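PDB 4RU0: putative branched-chain amino acid ABC transporter, periplasmic branched-chain amino acid-binding protein from Pseudomonas protegens Pf-5, which probably binds branched-chain amino acids or related small solutes in the periplasm and delivers them to an ABC transporter for uptake. Local coordinates for residues D32-P37 with P105-Q110. Numbering follows the deposited sequence.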
loop_
_atom_site.group_PDB
_atom_site.type_symbol
_atom_site.label_atom_id
_atom_site.label_comp_id
_atom_site.label_asym_id
_atom_site.label_seq_id
_atom_site.Cartn_x
_atom_site.Cartn_y
_atom_site.Cartn_z
ATOM N N ASP A 32 15.980 21.241 -16.116
ATOM C CA ASP A 32 15.678 20.348 -17.233
ATOM C C ASP A 32 15.285 18.945 -16.767
ATOM O O ASP A 32 14.725 18.156 -17.527
ATOM C CB ASP A 32 16.880 20.265 -18.164
ATOM C CG ASP A 32 17.451 21.625 -18.484
ATOM O OD1 ASP A 32 17.089 22.183 -19.541
ATOM O OD2 ASP A 32 18.247 22.146 -17.671
ATOM N N GLN A 33 15.589 18.645 -15.511
ATOM C CA GLN A 33 15.277 17.353 -14.924
ATOM C C GLN A 33 13.912 17.371 -14.228
ATOM O O GLN A 33 13.388 18.433 -13.909
ATOM C CB GLN A 33 16.379 16.956 -13.939
ATOM C CG GLN A 33 17.783 17.027 -14.531
ATOM C CD GLN A 33 18.871 16.991 -13.471
ATOM O OE1 GLN A 33 18.730 17.582 -12.401
ATOM N NE2 GLN A 33 19.964 16.298 -13.768
ATOM N N GLN A 34 13.335 16.189 -14.023
ATOM C CA GLN A 34 12.080 16.045 -13.282
ATOM C C GLN A 34 12.377 15.690 -11.832
ATOM O O GLN A 34 13.048 14.693 -11.558
ATOM C CB GLN A 34 11.190 14.976 -13.915
ATOM C CG GLN A 34 9.958 14.620 -13.088
ATOM C CD GLN A 34 8.852 15.647 -13.209
ATOM O OE1 GLN A 34 8.222 15.779 -14.261
ATOM N NE2 GLN A 34 8.612 16.390 -12.131
ATOM N N PHE A 35 11.885 16.505 -10.903
ATOM C CA PHE A 35 12.193 16.297 -9.492
ATOM C C PHE A 35 11.327 15.210 -8.861
ATOM O O PHE A 35 10.111 15.177 -9.037
ATOM C CB PHE A 35 12.042 17.598 -8.703
ATOM C CG PHE A 35 12.405 17.466 -7.253
ATOM C CD1 PHE A 35 13.544 16.768 -6.872
ATOM C CD2 PHE A 35 11.621 18.043 -6.271
ATOM C CE1 PHE A 35 13.883 16.643 -5.538
ATOM C CE2 PHE A 35 11.958 17.927 -4.937
ATOM C CZ PHE A 35 13.091 17.225 -4.570
ATOM N N PHE A 36 11.979 14.327 -8.115
ATOM C CA PHE A 36 11.307 13.237 -7.430
ATOM C C PHE A 36 11.600 13.323 -5.941
ATOM O O PHE A 36 12.597 12.774 -5.475
ATOM C CB PHE A 36 11.767 11.891 -7.989
ATOM C CG PHE A 36 10.760 10.791 -7.840
ATOM C CD1 PHE A 36 10.016 10.368 -8.931
ATOM C CD2 PHE A 36 10.562 10.173 -6.612
ATOM C CE1 PHE A 36 9.093 9.350 -8.805
ATOM C CE2 PHE A 36 9.635 9.154 -6.474
ATOM C CZ PHE A 36 8.899 8.741 -7.572
ATOM N N PRO A 37 10.740 14.027 -5.189
ATOM C CA PRO A 37 10.966 14.210 -3.754
ATOM C C PRO A 37 10.908 12.881 -3.001
ATOM O O PRO A 37 10.045 12.046 -3.283
ATOM C CB PRO A 37 9.823 15.140 -3.336
ATOM C CG PRO A 37 8.761 14.920 -4.354
ATOM C CD PRO A 37 9.479 14.641 -5.636
ATOM N N PRO A 105 10.774 20.855 -10.996
ATOM C CA PRO A 105 9.447 20.871 -10.365
ATOM C C PRO A 105 8.960 19.506 -9.859
ATOM O O PRO A 105 9.474 18.464 -10.264
ATOM C CB PRO A 105 8.543 21.370 -11.492
ATOM C CG PRO A 105 9.197 20.846 -12.732
ATOM C CD PRO A 105 10.683 20.860 -12.468
ATOM N N VAL A 106 7.958 19.532 -8.982
ATOM C CA VAL A 106 7.356 18.317 -8.435
ATOM C C VAL A 106 6.129 17.920 -9.248
ATOM O O VAL A 106 5.290 18.761 -9.558
ATOM C CB VAL A 106 6.947 18.508 -6.950
ATOM C CG1 VAL A 106 6.128 17.316 -6.444
ATOM C CG2 VAL A 106 8.173 18.738 -6.079
ATOM N N ALA A 107 6.030 16.644 -9.599
ATOM C CA ALA A 107 4.850 16.150 -10.295
ATOM C C ALA A 107 3.907 15.439 -9.327
ATOM O O ALA A 107 2.699 15.661 -9.346
ATOM C CB ALA A 107 5.251 15.218 -11.424
ATOM N N VAL A 108 4.478 14.581 -8.486
ATOM C CA VAL A 108 3.723 13.816 -7.503
ATOM C C VAL A 108 4.505 13.757 -6.200
ATOM O O VAL A 108 5.734 13.857 -6.201
ATOM C CB VAL A 108 3.432 12.378 -7.984
ATOM C CG1 VAL A 108 2.409 12.380 -9.114
ATOM C CG2 VAL A 108 4.714 11.711 -8.423
ATOM N N TYR A 109 3.792 13.606 -5.088
ATOM C CA TYR A 109 4.443 13.571 -3.787
ATOM C C TYR A 109 4.001 12.373 -2.936
ATOM O O TYR A 109 2.806 12.112 -2.773
ATOM C CB TYR A 109 4.181 14.873 -3.030
ATOM C CG TYR A 109 5.021 14.998 -1.783
ATOM C CD1 TYR A 109 6.294 15.549 -1.837
ATOM C CD2 TYR A 109 4.551 14.547 -0.553
ATOM C CE1 TYR A 109 7.077 15.655 -0.699
ATOM C CE2 TYR A 109 5.325 14.650 0.588
ATOM C CZ TYR A 109 6.585 15.204 0.510
ATOM O OH TYR A 109 7.362 15.309 1.641
ATOM N N GLN A 110 4.981 11.659 -2.390
ATOM C CA GLN A 110 4.726 10.491 -1.542
ATOM C C GLN A 110 5.300 10.699 -0.149
ATOM O O GLN A 110 6.500 10.544 0.059
ATOM C CB GLN A 110 5.326 9.230 -2.164
ATOM C CG GLN A 110 4.690 8.828 -3.477
ATOM C CD GLN A 110 5.697 8.286 -4.475
ATOM O OE1 GLN A 110 6.779 8.847 -4.648
ATOM N NE2 GLN A 110 5.344 7.191 -5.139
HETATM O O HOH W 1 8.828 10.532 -1.190
HETATM O O HOH W 2 7.425 11.507 -3.909
#
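F35 and V106 meet side by side where the strand beginning at Q34 runs along the loop P105-Q110. The ring edge of F35 comes to V106, CD2 lying 3.5 Å from CG2. Next to this apolar pair the backbones are joined by one bent hydrogen bond, F35 N to P105 O at 3.2 Å with an angle of 137° at the hydrogen. Q34 reaches the same carbonyl from its side chain: chi2 of 78° bends the chain, and NE2 ends 2.9 Å from P105 O and next to CB of A107, while OE1 accepts a hydrogen bond from L353 N. An alanine in place of Q34 would probably leave L353 N without this acceptor and open a gap beside the methyl of A107.

Farther along, P37 packs its ring against Y109, CG approaching the tyrosine CD1 to 3.6 Å. In contrast to this close apolar packing, the side toward Q110 is looser and hydrated. Here two waters bridge the segments: one lies between P37 O and Q110 O, the other between P37 O and Q110 OE1 while accepting from Q110 N. That OE1 also lies 3.4 Å from CE2 of F36, its amide plane turned 59° from the ring.

The contact lies beside the parallel pair of strands 34-40 and 76-82, consistent with the alpha/beta fold of the leucine-binding family, and the side chain of Q110 is about 9 Å from the bound pentaoxaheptadecane. Backbone bonds from Q34 and F36 to V77 tie the first strand to the second, and Y109 pairs likewise with I132 of strand 131-132. F97, of helix 87-97, meets F35 edge-to-face, and helix 325-348 packs on Q34, F36, V108 and Q110 through I341 and A337.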